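Local coordinates for F5/8 type C domain protein (Clostridium perfringens, PDB 7JRM) that probably helps a larger O-glycopeptidase recognise mucin, using a family 51 carbohydrate-binding module joined to neighbouring accessory domains, at residues 227-232 with 274-279; 239-244 with 255-260; 78-83 with 143-148. All coordinates share one frame; numbering follows the deposited sequence.

Contact 1. Residues 227-232 with 274-279; sequences AEYDAS and ETINSA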
loop_
_atom_site.group_PDB
_atom_site.type_symbol
_atom_site.label_atom_id
_atom_site.label_comp_id
_atom_site.label_asym_id
_atom_site.label_seq_id
_atom_site.Cartn_x
_atom_site.Cartn_y
_atom_site.Cartn_z
ATOM N N ALA A 227 -1.935 9.283 -18.435
ATOM C CA ALA A 227 -1.591 7.975 -17.896
ATOM C C ALA A 227 -2.248 6.863 -18.705
ATOM O O ALA A 227 -3.382 6.996 -19.174
ATOM C CB ALA A 227 -2.011 7.878 -16.430
ATOM N N GLU A 228 -1.519 5.763 -18.873
ATOM C CA GLU A 228 -2.035 4.573 -19.532
ATOM C C GLU A 228 -2.773 3.652 -18.570
ATOM O O GLU A 228 -3.061 2.504 -18.922
ATOM C CB GLU A 228 -0.896 3.813 -20.217
ATOM C CG GLU A 228 -0.417 4.458 -21.507
ATOM C CD GLU A 228 0.697 3.678 -22.174
ATOM O OE1 GLU A 228 1.760 3.496 -21.541
ATOM O OE2 GLU A 228 0.509 3.246 -23.330
ATOM N N TYR A 229 -3.079 4.132 -17.367
ATOM C CA TYR A 229 -3.802 3.365 -16.366
ATOM C C TYR A 229 -4.817 4.277 -15.693
ATOM O O TYR A 229 -4.765 5.503 -15.819
ATOM C CB TYR A 229 -2.850 2.764 -15.323
ATOM C CG TYR A 229 -2.207 3.803 -14.431
ATOM C CD1 TYR A 229 -1.087 4.509 -14.850
ATOM C CD2 TYR A 229 -2.726 4.087 -13.173
ATOM C CE1 TYR A 229 -0.498 5.463 -14.042
ATOM C CE2 TYR A 229 -2.146 5.040 -12.359
ATOM C CZ TYR A 229 -1.032 5.724 -12.799
ATOM O OH TYR A 229 -0.450 6.673 -11.992
ATOM N N ASP A 230 -5.749 3.664 -14.967
ATOM C CA ASP A 230 -6.717 4.400 -14.163
ATOM C C ASP A 230 -6.933 3.639 -12.867
ATOM O O ASP A 230 -7.311 2.464 -12.892
ATOM C CB ASP A 230 -8.043 4.588 -14.907
ATOM C CG ASP A 230 -8.833 5.778 -14.392
ATOM O OD1 ASP A 230 -8.670 6.135 -13.207
ATOM O OD2 ASP A 230 -9.619 6.356 -15.172
ATOM N N ALA A 231 -6.689 4.306 -11.740
ATOM C CA ALA A 231 -6.813 3.699 -10.424
ATOM C C ALA A 231 -8.100 4.094 -9.713
ATOM O O ALA A 231 -8.268 3.766 -8.534
ATOM C CB ALA A 231 -5.604 4.068 -9.560
ATOM N N SER A 232 -9.015 4.779 -10.403
ATOM C CA SER A 232 -10.227 5.264 -9.749
ATOM C C SER A 232 -11.135 4.114 -9.328
ATOM O O SER A 232 -11.700 4.135 -8.228
ATOM C CB SER A 232 -10.974 6.225 -10.675
ATOM O OG SER A 232 -10.146 7.310 -11.057
ATOM N N GLU A 274 -2.448 -3.395 -15.855
ATOM C CA GLU A 274 -2.904 -4.769 -15.665
ATOM C C GLU A 274 -2.775 -5.215 -14.214
ATOM O O GLU A 274 -3.586 -6.022 -13.744
ATOM C CB GLU A 274 -2.131 -5.714 -16.587
ATOM C CG GLU A 274 -2.335 -5.449 -18.077
ATOM C CD GLU A 274 -3.790 -5.532 -18.522
ATOM O OE1 GLU A 274 -4.619 -6.133 -17.805
ATOM O OE2 GLU A 274 -4.104 -4.988 -19.601
ATOM N N THR A 275 -1.770 -4.712 -13.494
ATOM C CA THR A 275 -1.669 -5.012 -12.069
ATOM C C THR A 275 -2.871 -4.461 -11.312
ATOM O O THR A 275 -3.402 -5.117 -10.408
ATOM C CB THR A 275 -0.370 -4.439 -11.498
ATOM O OG1 THR A 275 0.732 -4.814 -12.335
ATOM C CG2 THR A 275 -0.129 -4.960 -10.090
ATOM N N ILE A 276 -3.320 -3.258 -11.677
ATOM C CA ILE A 276 -4.475 -2.657 -11.020
ATOM C C ILE A 276 -5.746 -3.422 -11.369
ATOM O O ILE A 276 -6.569 -3.724 -10.497
ATOM C CB ILE A 276 -4.587 -1.170 -11.399
ATOM C CG1 ILE A 276 -3.520 -0.351 -10.669
ATOM C CG2 ILE A 276 -5.984 -0.638 -11.102
ATOM C CD1 ILE A 276 -3.204 0.972 -11.333
ATOM N N ASN A 277 -5.918 -3.755 -12.652
ATOM C CA ASN A 277 -7.120 -4.463 -13.082
ATOM C C ASN A 277 -7.201 -5.850 -12.457
ATOM O O ASN A 277 -8.285 -6.300 -12.066
ATOM C CB ASN A 277 -7.153 -4.560 -14.607
ATOM C CG ASN A 277 -7.390 -3.218 -15.274
ATOM O OD1 ASN A 277 -7.708 -2.230 -14.613
ATOM N ND2 ASN A 277 -7.241 -3.180 -16.593
ATOM N N SER A 278 -6.064 -6.541 -12.352
ATOM C CA SER A 278 -6.064 -7.871 -11.751
ATOM C C SER A 278 -6.380 -7.801 -10.262
ATOM O O SER A 278 -7.115 -8.645 -9.738
ATOM C CB SER A 278 -4.716 -8.554 -11.983
ATOM O OG SER A 278 -4.737 -9.895 -11.523
ATOM N N ALA A 279 -5.835 -6.800 -9.566
ATOM C CA ALA A 279 -6.138 -6.637 -8.149
ATOM C C ALA A 279 -7.602 -6.272 -7.938
ATOM O O ALA A 279 -8.220 -6.704 -6.958
ATOM C CB ALA A 279 -5.226 -5.577 -7.534
HETATM O O HOH W 1 -6.328 0.807 -14.659
#

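Contact 2. Residues 239-244 with 255-260; sequences EEAKKL and EALKNA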
loop_
_atom_site.group_PDB
_atom_site.type_symbol
_atom_site.label_atom_id
_atom_site.label_comp_id
_atom_site.label_asym_id
_atom_site.label_seq_id
_atom_site.Cartn_x
_atom_site.Cartn_y
_atom_site.Cartn_z
ATOM N N GLU A 239 -11.694 1.490 -0.809
ATOM C CA GLU A 239 -12.296 2.319 0.231
ATOM C C GLU A 239 -13.578 1.694 0.764
ATOM O O GLU A 239 -13.843 1.736 1.972
ATOM C CB GLU A 239 -12.567 3.724 -0.309
ATOM C CG GLU A 239 -11.315 4.534 -0.598
ATOM C CD GLU A 239 -10.280 4.430 0.506
ATOM O OE1 GLU A 239 -10.626 4.693 1.678
ATOM O OE2 GLU A 239 -9.119 4.085 0.202
ATOM N N GLU A 240 -14.387 1.107 -0.120
ATOM C CA GLU A 240 -15.601 0.437 0.331
ATOM C C GLU A 240 -15.284 -0.860 1.063
ATOM O O GLU A 240 -16.029 -1.259 1.965
ATOM C CB GLU A 240 -16.527 0.174 -0.855
ATOM C CG GLU A 240 -17.115 1.437 -1.466
ATOM C CD GLU A 240 -17.856 1.174 -2.763
ATOM O OE1 GLU A 240 -18.186 2.150 -3.468
ATOM O OE2 GLU A 240 -18.110 -0.008 -3.075
ATOM N N ALA A 241 -14.187 -1.528 0.695
ATOM C CA ALA A 241 -13.794 -2.743 1.400
ATOM C C ALA A 241 -13.247 -2.426 2.785
ATOM O O ALA A 241 -13.524 -3.150 3.749
ATOM C CB ALA A 241 -12.763 -3.518 0.577
ATOM N N LYS A 242 -12.471 -1.348 2.906
ATOM C CA LYS A 242 -11.926 -0.950 4.198
ATOM C C LYS A 242 -13.001 -0.486 5.173
ATOM O O LYS A 242 -12.716 -0.370 6.371
ATOM C CB LYS A 242 -10.883 0.154 4.006
ATOM C CG LYS A 242 -9.551 -0.349 3.464
ATOM C CD LYS A 242 -8.482 0.733 3.493
ATOM C CE LYS A 242 -9.000 2.050 2.939
ATOM N NZ LYS A 242 -7.905 3.047 2.781
ATOM N N LYS A 243 -14.217 -0.220 4.696
ATOM C CA LYS A 243 -15.317 0.181 5.564
ATOM C C LYS A 243 -15.964 -0.991 6.286
ATOM O O LYS A 243 -16.764 -0.766 7.201
ATOM C CB LYS A 243 -16.381 0.924 4.752
ATOM C CG LYS A 243 -16.424 2.423 4.996
ATOM C CD LYS A 243 -17.158 3.141 3.876
ATOM C CE LYS A 243 -18.433 2.409 3.486
ATOM N NZ LYS A 243 -19.021 2.948 2.228
ATOM N N LEU A 244 -15.643 -2.223 5.904
ATOM C CA LEU A 244 -16.265 -3.400 6.490
ATOM C C LEU A 244 -15.557 -3.809 7.776
ATOM O O LEU A 244 -14.358 -3.578 7.953
ATOM C CB LEU A 244 -16.252 -4.565 5.499
ATOM C CG LEU A 244 -17.070 -4.363 4.223
ATOM C CD1 LEU A 244 -17.035 -5.611 3.358
ATOM C CD2 LEU A 244 -18.503 -3.980 4.560
ATOM N N GLU A 255 -9.572 -13.164 6.168
ATOM C CA GLU A 255 -8.170 -13.200 5.766
ATOM C C GLU A 255 -8.021 -12.976 4.268
ATOM O O GLU A 255 -7.144 -12.224 3.826
ATOM C CB GLU A 255 -7.542 -14.536 6.165
ATOM C CG GLU A 255 -6.118 -14.432 6.681
ATOM C CD GLU A 255 -6.058 -14.042 8.143
ATOM O OE1 GLU A 255 -6.055 -14.950 9.000
ATOM O OE2 GLU A 255 -6.013 -12.829 8.435
ATOM N N ALA A 256 -8.875 -13.622 3.469
ATOM C CA ALA A 256 -8.786 -13.484 2.019
ATOM C C ALA A 256 -9.083 -12.056 1.581
ATOM O O ALA A 256 -8.378 -11.502 0.731
ATOM C CB ALA A 256 -9.742 -14.466 1.342
ATOM N N LEU A 257 -10.126 -11.446 2.150
ATOM C CA LEU A 257 -10.429 -10.054 1.832
ATOM C C LEU A 257 -9.299 -9.133 2.272
ATOM O O LEU A 257 -8.923 -8.208 1.543
ATOM C CB LEU A 257 -11.745 -9.638 2.490
ATOM C CG LEU A 257 -12.088 -8.149 2.412
ATOM C CD1 LEU A 257 -12.377 -7.741 0.976
ATOM C CD2 LEU A 257 -13.262 -7.813 3.318
ATOM N N LYS A 258 -8.743 -9.377 3.462
ATOM C CA LYS A 258 -7.620 -8.576 3.939
ATOM C C LYS A 258 -6.426 -8.688 3.002
ATOM O O LYS A 258 -5.736 -7.695 2.740
ATOM C CB LYS A 258 -7.235 -9.012 5.353
ATOM C CG LYS A 258 -6.168 -8.154 6.008
ATOM C CD LYS A 258 -6.577 -6.692 6.047
ATOM C CE LYS A 258 -5.392 -5.785 5.771
ATOM N NZ LYS A 258 -4.341 -5.918 6.818
ATOM N N ASN A 259 -6.165 -9.892 2.485
ATOM C CA ASN A 259 -5.068 -10.067 1.541
ATOM C C ASN A 259 -5.358 -9.363 0.221
ATOM O O ASN A 259 -4.445 -8.830 -0.418
ATOM C CB ASN A 259 -4.807 -11.555 1.309
ATOM C CG ASN A 259 -4.305 -12.259 2.555
ATOM O OD1 ASN A 259 -3.902 -11.618 3.525
ATOM N ND2 ASN A 259 -4.328 -13.588 2.535
ATOM N N ALA A 260 -6.626 -9.348 -0.201
ATOM C CA ALA A 260 -6.983 -8.675 -1.445
ATOM C C ALA A 260 -6.868 -7.162 -1.308
ATOM O O ALA A 260 -6.454 -6.479 -2.252
ATOM C CB ALA A 260 -8.396 -9.071 -1.871
#

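Contact 3. Residues 78-83 with 143-148; sequences AVTDKE and YDIFDT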
loop_
_atom_site.group_PDB
_atom_site.type_symbol
_atom_site.label_atom_id
_atom_site.label_comp_id
_atom_site.label_asym_id
_atom_site.label_seq_id
_atom_site.Cartn_x
_atom_site.Cartn_y
_atom_site.Cartn_z
ATOM N N ALA A 78 -3.801 19.956 -16.793
ATOM C CA ALA A 78 -3.526 18.612 -17.276
ATOM C C ALA A 78 -2.860 17.781 -16.187
ATOM O O ALA A 78 -1.970 18.262 -15.480
ATOM C CB ALA A 78 -2.634 18.651 -18.519
ATOM N N VAL A 79 -3.299 16.533 -16.058
ATOM C CA VAL A 79 -2.722 15.575 -15.119
ATOM C C VAL A 79 -2.105 14.459 -15.949
ATOM O O VAL A 79 -2.826 13.637 -16.531
ATOM C CB VAL A 79 -3.767 15.027 -14.138
ATOM C CG1 VAL A 79 -3.137 14.004 -13.207
ATOM C CG2 VAL A 79 -4.395 16.166 -13.344
ATOM N N THR A 80 -0.777 14.426 -16.007
ATOM C CA THR A 80 -0.046 13.555 -16.914
ATOM C C THR A 80 0.808 12.562 -16.136
ATOM O O THR A 80 0.924 12.627 -14.909
ATOM C CB THR A 80 0.835 14.375 -17.865
ATOM O OG1 THR A 80 1.836 15.069 -17.110
ATOM C CG2 THR A 80 -0.007 15.390 -18.625
ATOM N N ASP A 81 1.417 11.632 -16.874
ATOM C CA ASP A 81 2.253 10.598 -16.275
ATOM C C ASP A 81 3.640 10.571 -16.909
ATOM O O ASP A 81 4.560 11.241 -16.430
ATOM C CB ASP A 81 1.587 9.227 -16.408
ATOM C CG ASP A 81 2.327 8.142 -15.647
ATOM O OD1 ASP A 81 3.070 8.479 -14.702
ATOM O OD2 ASP A 81 2.167 6.953 -15.995
ATOM N N LYS A 82 3.797 9.796 -17.980
ATOM C CA LYS A 82 5.100 9.650 -18.617
ATOM C C LYS A 82 5.523 10.950 -19.290
ATOM O O LYS A 82 4.712 11.643 -19.913
ATOM C CB LYS A 82 5.067 8.518 -19.643
ATOM C CG LYS A 82 4.790 7.145 -19.053
ATOM C CD LYS A 82 5.632 6.889 -17.813
ATOM C CE LYS A 82 5.559 5.430 -17.395
ATOM N NZ LYS A 82 5.862 5.249 -15.948
ATOM N N GLU A 83 6.807 11.277 -19.165
ATOM C CA GLU A 83 7.368 12.481 -19.755
ATOM C C GLU A 83 8.565 12.121 -20.623
ATOM O O GLU A 83 9.281 11.153 -20.353
ATOM C CB GLU A 83 7.786 13.494 -18.680
ATOM C CG GLU A 83 6.637 13.987 -17.818
ATOM C CD GLU A 83 7.105 14.788 -16.618
ATOM O OE1 GLU A 83 8.331 14.947 -16.448
ATOM O OE2 GLU A 83 6.243 15.259 -15.845
ATOM N N TYR A 143 1.837 12.480 -28.634
ATOM C CA TYR A 143 2.019 13.221 -27.397
ATOM C C TYR A 143 0.796 14.081 -27.106
ATOM O O TYR A 143 0.053 14.468 -28.012
ATOM C CB TYR A 143 3.275 14.090 -27.468
ATOM C CG TYR A 143 4.555 13.290 -27.574
ATOM C CD1 TYR A 143 4.944 12.430 -26.555
ATOM C CD2 TYR A 143 5.370 13.388 -28.694
ATOM C CE1 TYR A 143 6.112 11.694 -26.646
ATOM C CE2 TYR A 143 6.540 12.657 -28.794
ATOM C CZ TYR A 143 6.906 11.812 -27.768
ATOM O OH TYR A 143 8.068 11.082 -27.862
ATOM N N ASP A 144 0.591 14.377 -25.823
ATOM C CA ASP A 144 -0.593 15.086 -25.355
ATOM C C ASP A 144 -0.308 16.519 -24.933
ATOM O O ASP A 144 -1.038 17.434 -25.323
ATOM C CB ASP A 144 -1.230 14.324 -24.182
ATOM C CG ASP A 144 -1.654 12.919 -24.559
ATOM O OD1 ASP A 144 -2.383 12.764 -25.561
ATOM O OD2 ASP A 144 -1.260 11.968 -23.851
ATOM N N ILE A 145 0.739 16.741 -24.141
ATOM C CA ILE A 145 1.010 18.038 -23.534
ATOM C C ILE A 145 2.472 18.396 -23.759
ATOM O O ILE A 145 3.358 17.545 -23.621
ATOM C CB ILE A 145 0.675 18.030 -22.026
ATOM C CG1 ILE A 145 -0.841 18.032 -21.814
ATOM C CG2 ILE A 145 1.317 19.212 -21.310
ATOM C CD1 ILE A 145 -1.516 19.307 -22.267
ATOM N N PHE A 146 2.724 19.653 -24.115
ATOM C CA PHE A 146 4.070 20.203 -24.172
ATOM C C PHE A 146 4.255 21.188 -23.026
ATOM O O PHE A 146 3.456 22.115 -22.865
ATOM C CB PHE A 146 4.339 20.894 -25.509
ATOM C CG PHE A 146 5.628 21.663 -25.537
ATOM C CD1 PHE A 146 6.844 21.000 -25.486
ATOM C CD2 PHE A 146 5.625 23.046 -25.600
ATOM C CE1 PHE A 146 8.034 21.704 -25.506
ATOM C CE2 PHE A 146 6.812 23.755 -25.623
ATOM C CZ PHE A 146 8.019 23.082 -25.573
ATOM N N ASP A 147 5.311 20.988 -22.240
ATOM C CA ASP A 147 5.580 21.786 -21.053
ATOM C C ASP A 147 7.026 22.258 -21.084
ATOM O O ASP A 147 7.929 21.481 -21.408
ATOM C CB ASP A 147 5.309 20.972 -19.780
ATOM C CG ASP A 147 5.294 21.825 -18.528
ATOM O OD1 ASP A 147 5.355 23.066 -18.648
ATOM O OD2 ASP A 147 5.211 21.249 -17.423
ATOM N N THR A 148 7.244 23.527 -20.747
ATOM C CA THR A 148 8.584 24.092 -20.825
ATOM C C THR A 148 8.669 25.365 -19.993
ATOM O O THR A 148 7.666 26.046 -19.768
ATOM C CB THR A 148 8.982 24.395 -22.277
ATOM O OG1 THR A 148 10.354 24.803 -22.326
ATOM C CG2 THR A 148 8.111 25.506 -22.852
#

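Contact 1. Residues 227-232 with 274-279
I276 alone supplies almost the whole helical side of this contact, meeting three consecutive residues, Y229, D230 and A231, with two of its carbons. The helix it stands on, 273-288, is the third of a three-helix bundle, probably of the FIVAR kind, and residues 227-232 form the connection that leaves strand 215-224 and enters the first helix, with A231 at its N-cap. CD1 of I276 reaches out to lie 3.6 Å from CD2 of Y229, meeting the ring obliquely. The same methyl reaches CB of A231 at 4.3 Å, while the other branch, CG2, approaches the carbonyl O of D230 at 3.8 Å. A chi1 of 69° puts CG of the tyrosine between its backbone N and carbonyl carbon, and CD2 is then the ring atom that meets the isoleucine. The tyrosine side chain also touches M18, D81 and K271, and A231 packs on L268 of helix 251-270, so the loop is held against several parts of the chain. Polar contact between the segments runs through a water, which accepts from D230 N at 2.9 Å and donates only weakly to N277 OD1. At the helix start D230 forms an Asx turn: its OD1 takes the S232 hydroxyl, OG, at 2.9 Å on the syn side, and the S232 backbone N at 3.1 Å, from above the carboxylate plane with an N-H...O angle of 158°.

Contact 2. Residues 239-244 with 255-260
L257 spreads its two methyls over A241 and L244: CD1 lies 4.3 Å from CB of A241, and CD2 lies 4.4 Å from CD1 of L244. Its CG is anti to the backbone N (chi1 171°), and from there the two arms of the fork meet one partner each. A241 offers only a methyl, whereas L244 reaches in with one branch of its isobutyl group from the turn that follows. These are loose van der Waals contacts in the apolar interior near one end of an up-and-down three-helix bundle, where the first two helices run in opposite directions. Helix 273-288 closes the core from another side, with L283 and M287 touching L257, and M287 also touching L244; L290 beyond that helix packs on both leucines. A241 rests on I261 as well, one turn further along helix 251-270 than L257. The turn carrying L244 is tied back by its N, which bonds to O of A241 at 3.2 Å. K242 points away from the second helix and instead makes a salt bridge within 239-244, NZ to E239 OE2 at 3.0 Å, reaching the oxygen on the syn side and 20° out of the carboxylate plane.

Contact 3. Residues 78-83 with 143-148
The two backbones are not neighbours in a sheet: their closest CA atoms, those of A78 and I145, stand 7.8 Å apart, and the segments meet through side chains. A78 and T80, two residues apart, both direct their CB atoms toward residues 143-148, whereas V79 between them points away. I145 answers both. Its CG1 lies 3.8 Å from CB of A78 and 4.2 Å from CG2 of T80, so the methylene spans the two. With chi2 of the isoleucine at -67°, its CD1 also comes near the alanine, 4.0 Å from CB of A78. The result is a small apolar patch, buried on both sides, where the end of strand 70-79 of the Ig-like domain meets the start of strand 145-152 in the NPCBM-type beta-sandwich, a galactose-binding-like fold. The contact thus forms part of the seam between two domains that follow each other in the chain. I56 of the Ig-like sheet touches both A78 and I145, and V191 from the carbohydrate-binding module packs on the isoleucine. Polar groups border the patch: with chi1 at 64°, OG1 of T80 sits between the backbone N and the carbonyl carbon and hydrogen-bonds with NE of R224, while CG2 is left to meet I145. NH2 of the same arginine makes a salt bridge to D147 OD2, to which R189 gives a second cationic partner. The carboxylates of E83 and D147 do not touch, OE2 of the first lying 6.3 Å from OD2 of the second; the neighbouring arginines probably offset their like charges.

How the contacts relate
Along the chain contact 3 closes first, joining the Ig-like domain to the carbohydrate-binding module; contact 1 then opens where the module's strand 215-224 has ended, and contact 2 falls within the span that contact 1 encloses. Contacts 1 and 2, centres 18 Å apart, belong to one three-helix bundle: contact 1 involves the start of helix 232-242 and helix 273-288, contact 2 the end of 232-242 and helix 251-270. Contacts 1 and 3, centres 19 Å apart, touch, D81 OD2 lying 3.6 Å from CE1 of Y229. Ig-like domain, module and bundle thus appear to meet here, which probably fixes how they are set against one another. Contact 2, 35 Å from contact 3 between centres, lies further along the bundle.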